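Enoyl CoA hydratase/isomerase (Crotonase) (PDB 3I47) probably acts as an enoyl-CoA hydratase of the crotonase family, adding water across the double bond of enoyl-CoA thioesters, and may also act as an isomerase. Local coordinates at residues Gln31-Thr34 / Glu35-Ile38; Thr77-Glu80 / Asn81-Ser85; Ile154-Arg157 / Ala158-Leu162; Leu194-Ala197 / Ser198-Ser201. All blocks are in the same frame, centred on the assembly; numbering follows the deposited sequence.

Contact 1 (Gln31-Thr34 / Glu35-Ile38); sequences QLLT and EMRI
The Gln31 amide and the Glu35 carboxylate, one turn apart on the helix, do not stack; a single water joins them, accepting from Gln31 NE2 at 3.0 Å and donating to Glu35 OE1 at 2.7 Å. The Arg37 guanidinium is a third flat group. Its NH1 makes a weak bond to a second water, which donates to Thr34 OG1 at 2.8 Å, and that hydroxyl is also hydrogen-bonded to Asn30 O. A bend at chi3 (69°) turns the guanidinium out of line with its stalk, whose CG rests 3.3 Å from Leu33 O. Beneath this polar side the backbone runs as a regular alpha-helix, with Glu35 N bonded to Gln31 O (3.1 Å) and Arg37 N to Leu33 O (3.0 Å). On the buried side Leu33 CD2 meets Met36 SD at 4.1 Å, the two side chains crossing at a slant. The helix, 30-45, links strands 14-19 and 51-56 in a beta-alpha-beta unit. Leu33, Thr34 and Arg37 lean on Leu91, Val87 and Asn90 of helix 78-97, while Glu35 and Met36 rest on Leu6 of strand 6-11.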
loop_
_atom_site.group_PDB
_atom_site.type_symbol
_atom_site.label_atom_id
_atom_site.label_comp_id
_atom_site.label_asym_id
_atom_site.label_seq_id
_atom_site.Cartn_x
_atom_site.Cartn_y
_atom_site.Cartn_z
ATOM N N GLN A 31 -7.322 13.221 11.834
ATOM C CA GLN A 31 -6.120 13.307 12.692
ATOM C C GLN A 31 -5.211 12.092 12.478
ATOM O O GLN A 31 -4.011 12.253 12.226
ATOM C CB GLN A 31 -6.505 13.443 14.164
ATOM C CG GLN A 31 -5.310 13.657 15.092
ATOM C CD GLN A 31 -5.742 13.735 16.533
ATOM O OE1 GLN A 31 -6.482 14.641 16.919
ATOM N NE2 GLN A 31 -5.272 12.786 17.349
ATOM N N LEU A 32 -5.777 10.885 12.551
ATOM C CA LEU A 32 -4.978 9.682 12.349
ATOM C C LEU A 32 -4.359 9.691 10.949
ATOM O O LEU A 32 -3.185 9.362 10.771
ATOM C CB LEU A 32 -5.841 8.421 12.533
ATOM C CG LEU A 32 -5.159 7.064 12.332
ATOM C CD1 LEU A 32 -4.122 6.777 13.413
ATOM C CD2 LEU A 32 -6.191 5.938 12.244
ATOM N N LEU A 33 -5.163 10.053 9.952
ATOM C CA LEU A 33 -4.664 10.055 8.567
ATOM C C LEU A 33 -3.573 11.101 8.332
ATOM O O LEU A 33 -2.670 10.889 7.518
ATOM C CB LEU A 33 -5.819 10.202 7.572
ATOM C CG LEU A 33 -6.833 9.060 7.609
ATOM C CD1 LEU A 33 -8.047 9.436 6.764
ATOM C CD2 LEU A 33 -6.242 7.722 7.195
ATOM N N THR A 34 -3.643 12.228 9.040
ATOM C CA THR A 34 -2.586 13.238 8.967
ATOM C C THR A 34 -1.286 12.698 9.552
ATOM O O THR A 34 -0.225 12.894 8.955
ATOM C CB THR A 34 -3.024 14.538 9.690
ATOM O OG1 THR A 34 -4.099 15.123 8.952
ATOM C CG2 THR A 34 -1.877 15.547 9.741
ATOM N N GLU A 35 -1.369 12.000 10.689
ATOM C CA GLU A 35 -0.191 11.320 11.258
ATOM C C GLU A 35 0.430 10.376 10.244
ATOM O O GLU A 35 1.645 10.345 10.074
ATOM C CB GLU A 35 -0.531 10.509 12.504
ATOM C CG GLU A 35 -1.003 11.338 13.688
ATOM C CD GLU A 35 -0.696 10.678 15.032
ATOM O OE1 GLU A 35 -1.627 10.581 15.864
ATOM O OE2 GLU A 35 0.460 10.260 15.246
ATOM N N MET A 36 -0.416 9.595 9.578
ATOM C CA MET A 36 0.055 8.656 8.564
ATOM C C MET A 36 0.783 9.361 7.431
ATOM O O MET A 36 1.849 8.906 7.005
ATOM C CB MET A 36 -1.090 7.770 8.064
ATOM C CG MET A 36 -1.649 6.883 9.182
ATOM S SD MET A 36 -2.946 5.723 8.646
ATOM C CE MET A 36 -2.036 4.740 7.512
ATOM N N ARG A 37 0.226 10.477 6.960
ATOM C CA ARG A 37 0.872 11.265 5.894
ATOM C C ARG A 37 2.289 11.691 6.290
ATOM O O ARG A 37 3.234 11.568 5.500
ATOM C CB ARG A 37 0.060 12.524 5.575
ATOM C CG ARG A 37 -1.246 12.259 4.860
ATOM C CD ARG A 37 -1.975 13.579 4.604
ATOM N NE ARG A 37 -1.279 14.399 3.604
ATOM C CZ ARG A 37 -1.579 15.666 3.336
ATOM N NH1 ARG A 37 -2.560 16.277 3.997
ATOM N NH2 ARG A 37 -0.901 16.327 2.404
ATOM N N ILE A 38 2.427 12.207 7.510
ATOM C CA ILE A 38 3.724 12.694 7.968
ATOM C C ILE A 38 4.741 11.571 8.075
ATOM O O ILE A 38 5.869 11.704 7.586
ATOM C CB ILE A 38 3.613 13.453 9.312
ATOM C CG1 ILE A 38 2.763 14.712 9.110
ATOM C CG2 ILE A 38 5.012 13.820 9.836
ATOM C CD1 ILE A 38 2.356 15.423 10.392
HETATM O O HOH W 1 -4.313 10.271 16.073
HETATM O O HOH W 2 -3.367 16.417 6.585
#

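Contact 2 (Thr77-Glu80 / Asn81-Ser85); sequences TEEE and NLEDS
Glu80, in the first turn of helix 78-97, accepts from Asp84 N through its backbone O at 3.0 Å. From there its side chain runs back toward the start of the helix. CB leads to CG, which stands beside the residue's own backbone N (chi1 -72°), and the extended chain carries the carboxylate back to Thr77. There OE1 accepts from Thr77 N at 2.9 Å, the donor approaching on the anti side of the carboxylate and 28° out of its plane. In exchange, Thr77 OG1 accepts the backbone N-H of Glu80 at 3.1 Å. These reciprocal bonds form a capping box: Thr77 is the N-cap of the helix, and its hydroxyl serves an N-H of the first turn, which has no carbonyl one turn back within the helix. The negative carboxylate at this end probably also suits the positive end of the helix dipole. Thr77 O starts the regular ladder, accepting from Asn81 N at 2.8 Å. The Asn81 side chain turns back alongside that turn, its CB 3.4 Å from Glu78 O. Further along, Asn81 O is gripped twice, by Ser85 N at 2.8 Å and by Ser85 OG at 3.0 Å, from opposite faces of its plane. Asp84 CB brushes Glu80 O, while Asp84 OD1 is hydrogen-bonded to Trp69 NE1 of helix 67-74; both Asn81 and Asp84 touch Phe76, just before the cap.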
loop_
_atom_site.group_PDB
_atom_site.type_symbol
_atom_site.label_atom_id
_atom_site.label_comp_id
_atom_site.label_asym_id
_atom_site.label_seq_id
_atom_site.Cartn_x
_atom_site.Cartn_y
_atom_site.Cartn_z
ATOM N N THR A 77 -19.966 21.743 6.051
ATOM C CA THR A 77 -20.354 22.298 4.756
ATOM C C THR A 77 -19.634 21.540 3.630
ATOM O O THR A 77 -18.699 20.748 3.873
ATOM C CB THR A 77 -19.962 23.781 4.634
ATOM O OG1 THR A 77 -18.531 23.895 4.663
ATOM C CG2 THR A 77 -20.577 24.621 5.765
ATOM N N GLU A 78 -20.039 21.800 2.390
ATOM C CA GLU A 78 -19.390 21.151 1.247
ATOM C C GLU A 78 -17.894 21.500 1.194
ATOM O O GLU A 78 -17.058 20.631 0.951
ATOM C CB GLU A 78 -20.104 21.521 -0.062
ATOM C CG GLU A 78 -19.683 20.673 -1.268
ATOM C CD GLU A 78 -20.561 20.912 -2.497
ATOM O OE1 GLU A 78 -21.523 21.697 -2.402
ATOM O OE2 GLU A 78 -20.272 20.312 -3.550
ATOM N N GLU A 79 -17.575 22.770 1.447
ATOM C CA GLU A 79 -16.178 23.210 1.417
ATOM C C GLU A 79 -15.361 22.568 2.538
ATOM O O GLU A 79 -14.216 22.178 2.308
ATOM C CB GLU A 79 -16.048 24.741 1.442
ATOM C CG GLU A 79 -14.608 25.247 1.308
ATOM C CD GLU A 79 -13.836 24.548 0.197
ATOM O OE1 GLU A 79 -14.267 24.625 -0.979
ATOM O OE2 GLU A 79 -12.791 23.923 0.498
ATOM N N GLU A 80 -15.949 22.424 3.729
ATOM C CA GLU A 80 -15.290 21.739 4.851
ATOM C C GLU A 80 -15.080 20.258 4.532
ATOM O O GLU A 80 -14.035 19.676 4.865
ATOM C CB GLU A 80 -16.092 21.913 6.142
ATOM C CG GLU A 80 -16.006 23.340 6.699
ATOM C CD GLU A 80 -17.017 23.640 7.785
ATOM O OE1 GLU A 80 -18.044 22.941 7.903
ATOM O OE2 GLU A 80 -16.788 24.619 8.531
ATOM N N ASN A 81 -16.066 19.660 3.867
ATOM C CA ASN A 81 -15.927 18.272 3.413
ATOM C C ASN A 81 -14.831 18.072 2.375
ATOM O O ASN A 81 -14.168 17.029 2.369
ATOM C CB ASN A 81 -17.248 17.768 2.840
ATOM C CG ASN A 81 -18.217 17.316 3.906
ATOM O OD1 ASN A 81 -19.414 17.670 3.869
ATOM N ND2 ASN A 81 -17.734 16.555 4.861
ATOM N N LEU A 82 -14.667 19.036 1.474
ATOM C CA LEU A 82 -13.591 18.962 0.478
ATOM C C LEU A 82 -12.213 18.930 1.164
ATOM O O LEU A 82 -11.378 18.084 0.854
ATOM C CB LEU A 82 -13.693 20.109 -0.545
ATOM C CG LEU A 82 -12.538 20.202 -1.560
ATOM C CD1 LEU A 82 -12.500 18.995 -2.465
ATOM C CD2 LEU A 82 -12.633 21.483 -2.394
ATOM N N GLU A 83 -11.996 19.855 2.095
ATOM C CA GLU A 83 -10.747 19.918 2.861
ATOM C C GLU A 83 -10.514 18.615 3.617
ATOM O O GLU A 83 -9.421 18.057 3.599
ATOM C CB GLU A 83 -10.774 21.093 3.847
ATOM C CG GLU A 83 -10.887 22.466 3.180
ATOM C CD GLU A 83 -10.434 23.604 4.082
ATOM O OE1 GLU A 83 -9.589 23.361 4.973
ATOM O OE2 GLU A 83 -10.911 24.743 3.892
ATOM N N ASP A 84 -11.557 18.137 4.294
ATOM C CA ASP A 84 -11.462 16.895 5.049
ATOM C C ASP A 84 -11.130 15.702 4.135
ATOM O O ASP A 84 -10.246 14.900 4.452
ATOM C CB ASP A 84 -12.772 16.666 5.813
ATOM C CG ASP A 84 -12.820 15.335 6.510
ATOM O OD1 ASP A 84 -12.298 15.245 7.645
ATOM O OD2 ASP A 84 -13.391 14.386 5.920
ATOM N N SER A 85 -11.819 15.602 3.006
ATOM C CA SER A 85 -11.626 14.471 2.092
ATOM C C SER A 85 -10.243 14.469 1.465
ATOM O O SER A 85 -9.734 13.406 1.106
ATOM C CB SER A 85 -12.695 14.473 0.998
ATOM O OG SER A 85 -13.952 14.150 1.562
#

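Contact 3 (Ile154-Arg157 / Ala158-Leu162)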
loop_
_atom_site.group_PDB
_atom_site.type_symbol
_atom_site.label_atom_id
_atom_site.label_comp_id
_atom_site.label_asym_id
_atom_site.label_seq_id
_atom_site.Cartn_x
_atom_site.Cartn_y
_atom_site.Cartn_z
ATOM N N ILE A 154 -8.298 -4.130 -8.816
ATOM C CA ILE A 154 -9.199 -5.282 -9.018
ATOM C C ILE A 154 -9.998 -5.197 -10.320
ATOM O O ILE A 154 -10.700 -6.140 -10.679
ATOM C CB ILE A 154 -10.156 -5.510 -7.801
ATOM C CG1 ILE A 154 -11.204 -4.391 -7.694
ATOM C CG2 ILE A 154 -9.339 -5.620 -6.495
ATOM C CD1 ILE A 154 -12.308 -4.662 -6.653
ATOM N N GLY A 155 -9.875 -4.081 -11.023
ATOM C CA GLY A 155 -10.596 -3.882 -12.276
ATOM C C GLY A 155 -11.971 -3.272 -12.078
ATOM O O GLY A 155 -12.597 -3.419 -11.024
ATOM N N GLU A 156 -12.443 -2.589 -13.121
ATOM C CA GLU A 156 -13.744 -1.919 -13.127
ATOM C C GLU A 156 -14.917 -2.842 -12.791
ATOM O O GLU A 156 -15.801 -2.457 -12.023
ATOM C CB GLU A 156 -13.945 -1.231 -14.486
ATOM C CG GLU A 156 -15.234 -0.424 -14.630
ATOM C CD GLU A 156 -15.514 -0.002 -16.074
ATOM O OE1 GLU A 156 -14.566 0.050 -16.888
ATOM O OE2 GLU A 156 -16.690 0.284 -16.386
ATOM N N ARG A 157 -14.928 -4.048 -13.367
ATOM C CA ARG A 157 -16.054 -4.972 -13.199
ATOM C C ARG A 157 -16.273 -5.325 -11.715
ATOM O O ARG A 157 -17.375 -5.158 -11.179
ATOM C CB ARG A 157 -15.857 -6.225 -14.069
ATOM C CG ARG A 157 -17.058 -7.197 -14.101
ATOM C CD ARG A 157 -16.849 -8.294 -15.174
ATOM N NE ARG A 157 -17.974 -9.231 -15.262
ATOM C CZ ARG A 157 -19.126 -8.962 -15.881
ATOM N NH1 ARG A 157 -20.113 -9.849 -15.899
ATOM N NH2 ARG A 157 -19.295 -7.791 -16.468
ATOM N N ALA A 158 -15.208 -5.765 -11.048
ATOM C CA ALA A 158 -15.321 -6.203 -9.663
ATOM C C ALA A 158 -15.550 -5.012 -8.755
ATOM O O ALA A 158 -16.363 -5.083 -7.825
ATOM C CB ALA A 158 -14.068 -6.952 -9.245
ATOM N N ALA A 159 -14.856 -3.907 -9.047
ATOM C CA ALA A 159 -14.985 -2.706 -8.216
ATOM C C ALA A 159 -16.411 -2.177 -8.254
ATOM O O ALA A 159 -16.999 -1.886 -7.211
ATOM C CB ALA A 159 -14.008 -1.619 -8.656
ATOM N N LYS A 160 -16.973 -2.072 -9.458
ATOM C CA LYS A 160 -18.339 -1.598 -9.630
ATOM C C LYS A 160 -19.304 -2.461 -8.807
ATOM O O LYS A 160 -20.152 -1.939 -8.087
ATOM C CB LYS A 160 -18.717 -1.619 -11.113
ATOM C CG LYS A 160 -19.943 -0.807 -11.423
ATOM C CD LYS A 160 -20.438 -0.930 -12.868
ATOM C CE LYS A 160 -19.391 -1.324 -13.858
ATOM N NZ LYS A 160 -19.742 -2.681 -14.358
ATOM N N MET A 161 -19.158 -3.787 -8.904
ATOM C CA MET A 161 -20.003 -4.707 -8.134
ATOM C C MET A 161 -19.931 -4.415 -6.643
ATOM O O MET A 161 -20.961 -4.253 -5.978
ATOM C CB MET A 161 -19.568 -6.158 -8.376
ATOM C CG MET A 161 -20.297 -7.188 -7.512
ATOM S SD MET A 161 -19.773 -8.906 -7.853
ATOM C CE MET A 161 -18.340 -9.030 -6.813
ATOM N N LEU A 162 -18.706 -4.380 -6.116
ATOM C CA LEU A 162 -18.531 -4.282 -4.675
ATOM C C LEU A 162 -18.919 -2.903 -4.143
ATOM O O LEU A 162 -19.382 -2.793 -2.996
ATOM C CB LEU A 162 -17.095 -4.641 -4.281
ATOM C CG LEU A 162 -16.697 -6.069 -4.662
ATOM C CD1 LEU A 162 -15.174 -6.231 -4.576
ATOM C CD2 LEU A 162 -17.446 -7.059 -3.764
HETATM O O HOH W 3 -12.796 -6.627 -12.382
HETATM O O HOH W 4 -19.622 -4.663 -12.577
#
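Ile154 CD1 is the apolar centre, meeting Ala158 CB at 3.9 Å, Ala159 CB at 4.0 Å and Leu162 CD1 at 3.9 Å. It reaches all three because CG1 stands between the residue's backbone N and carbonyl carbon (chi1 70°), which aims the methyl at the first turns of the next helix. Gly155 makes the break: with a positive phi of 89° it leaves helix 147-154 and takes the N-cap position of helix 156-165, its O accepting from Ala159 N at 3.0 Å. Water fills in near the junction, donating to Ile154 O and accepting from Ala158 N at 2.9 Å, an N-H of the first turn. At the outer edge a second water joins Arg157 O to Lys160 NZ, each 2.7 Å away. Glu156 and Lys160 lie side by side, but Glu156 OE2 stays 4.7 Å from Lys160 NZ, so any attraction acts at a distance and not through a salt bridge. Ala159 packs back onto Val150 and Val151 of helix 147-154, so that the two helices meet at a corner at Gly155; Ile154 and Ala158 rest on Leu179 and Leu177, and Leu162 on Phe134 and Glu167, in nearby loops.

Contact 4 (Leu194-Ala197 / Ser198-Ser201)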
loop_
_atom_site.group_PDB
_atom_site.type_symbol
_atom_site.label_atom_id
_atom_site.label_comp_id
_atom_site.label_asym_id
_atom_site.label_seq_id
_atom_site.Cartn_x
_atom_site.Cartn_y
_atom_site.Cartn_z
ATOM N N LEU A 194 7.276 -9.365 7.580
ATOM C CA LEU A 194 8.624 -8.854 7.837
ATOM C C LEU A 194 9.676 -9.551 6.973
ATOM O O LEU A 194 10.572 -8.906 6.424
ATOM C CB LEU A 194 8.997 -8.990 9.313
ATOM C CG LEU A 194 8.209 -8.134 10.301
ATOM C CD1 LEU A 194 8.703 -8.405 11.718
ATOM C CD2 LEU A 194 8.322 -6.649 9.963
ATOM N N LYS A 195 9.541 -10.862 6.821
ATOM C CA LYS A 195 10.480 -11.621 6.002
ATOM C C LYS A 195 10.361 -11.265 4.530
ATOM O O LYS A 195 11.370 -11.143 3.826
ATOM C CB LYS A 195 10.281 -13.119 6.199
ATOM C CG LYS A 195 10.831 -13.600 7.518
ATOM C CD LYS A 195 11.176 -15.058 7.456
ATOM C CE LYS A 195 11.699 -15.520 8.788
ATOM N NZ LYS A 195 11.764 -16.998 8.828
ATOM N N TYR A 196 9.125 -11.086 4.070
ATOM C CA TYR A 196 8.866 -10.782 2.674
ATOM C C TYR A 196 9.384 -9.384 2.338
ATOM O O TYR A 196 10.011 -9.186 1.289
ATOM C CB TYR A 196 7.366 -10.923 2.404
ATOM C CG TYR A 196 6.944 -10.731 0.970
ATOM C CD1 TYR A 196 7.079 -11.761 0.041
ATOM C CD2 TYR A 196 6.385 -9.537 0.547
ATOM C CE1 TYR A 196 6.677 -11.595 -1.284
ATOM C CE2 TYR A 196 5.978 -9.356 -0.778
ATOM C CZ TYR A 196 6.124 -10.398 -1.682
ATOM O OH TYR A 196 5.715 -10.236 -2.984
ATOM N N ALA A 197 9.142 -8.430 3.243
ATOM C CA ALA A 197 9.631 -7.064 3.062
ATOM C C ALA A 197 11.157 -7.044 3.084
ATOM O O ALA A 197 11.762 -6.379 2.256
ATOM C CB ALA A 197 9.050 -6.124 4.131
ATOM N N SER A 198 11.756 -7.804 4.003
ATOM C CA SER A 198 13.217 -7.879 4.090
ATOM C C SER A 198 13.807 -8.422 2.794
ATOM O O SER A 198 14.820 -7.905 2.299
ATOM C CB SER A 198 13.665 -8.713 5.289
ATOM O OG SER A 198 13.381 -8.035 6.499
ATOM N N GLN A 199 13.168 -9.440 2.220
ATOM C CA GLN A 199 13.628 -10.004 0.941
ATOM C C GLN A 199 13.660 -8.977 -0.191
ATOM O O GLN A 199 14.635 -8.908 -0.948
ATOM C CB GLN A 199 12.807 -11.232 0.562
ATOM C CG GLN A 199 13.175 -12.447 1.403
ATOM C CD GLN A 199 12.073 -13.493 1.474
ATOM O OE1 GLN A 199 11.010 -13.353 0.860
ATOM N NE2 GLN A 199 12.325 -14.558 2.239
ATOM N N ILE A 200 12.605 -8.177 -0.310
ATOM C CA ILE A 200 12.600 -7.097 -1.282
ATOM C C ILE A 200 13.693 -6.058 -0.965
ATOM O O ILE A 200 14.372 -5.565 -1.880
ATOM C CB ILE A 200 11.192 -6.437 -1.367
ATOM C CG1 ILE A 200 10.168 -7.475 -1.848
ATOM C CG2 ILE A 200 11.212 -5.239 -2.302
ATOM C CD1 ILE A 200 8.712 -7.011 -1.739
ATOM N N SER A 201 13.885 -5.762 0.325
ATOM C CA SER A 201 14.870 -4.752 0.749
ATOM C C SER A 201 16.295 -5.217 0.479
ATOM O O SER A 201 17.211 -4.401 0.431
ATOM C CB SER A 201 14.694 -4.367 2.227
ATOM O OG SER A 201 15.242 -5.347 3.095
#
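Ser198 N donates to Leu194 O at 2.9 Å, Gln199 N to Lys195 O at 3.0 Å and Ile200 N to Tyr196 O at 3.2 Å, in the last two turns of helix 189-201. Ser201 N finishes the series at Ala197 O, 2.9 Å away. Past this point the helix stops, and the carbonyls at its end need other donors. Ser201 OG gives its proton to Ser198 O at 2.7 Å; the hydroxyl can reach back because it stands between its own backbone N and carbonyl carbon (chi1 78°). The approach is strongly bent, with a C=O...OG angle of 114°. Ser201 O is hydrogen-bonded to Arg50 NH1, and Ser198 OG has a weak bond to Asp12 OD2. Gln199 CG and CD lie against Lys195 O, CD at 3.4 Å. On the sheet side Tyr196 CE2 meets Ile200 CD1 at 3.7 Å, the methyl coming obliquely to the ring. The same ring makes an edge-to-face stack with His182 and touches Ile123 and Ile125 of strand 123-127, while its OH has a hydrogen-bond partner beyond the helix segment. Ala197, Ile200 and Ser201 press on Val51 at the start of strand 51-56. The chemistry implies a C-terminal end whose carbonyls are served by a serine hydroxyl and an arginine, the positive charge of Arg50 probably offsetting the negative end of the helix dipole.

From the N terminus the four contacts follow in series, none nested or crossing; each spans neighbouring helical turns and so closes no long loop. Contact 1 lies on the helix of the beta-alpha-beta unit between strands 14-19 and 51-56. Contact 2 opens helix 78-97, whose later residues pack on helix 30-45; the two contacts do not touch, their nearest atoms about 6 Å apart. Contact 3 marks the corner between helices 147-154 and 156-165, about 28 Å from contact 1 between centres. Contact 4 ends helix 189-201 against strands 14-19, 51-56 and 123-127, about 39 Å between centres from contact 2, on the opposite side of the chain's centre.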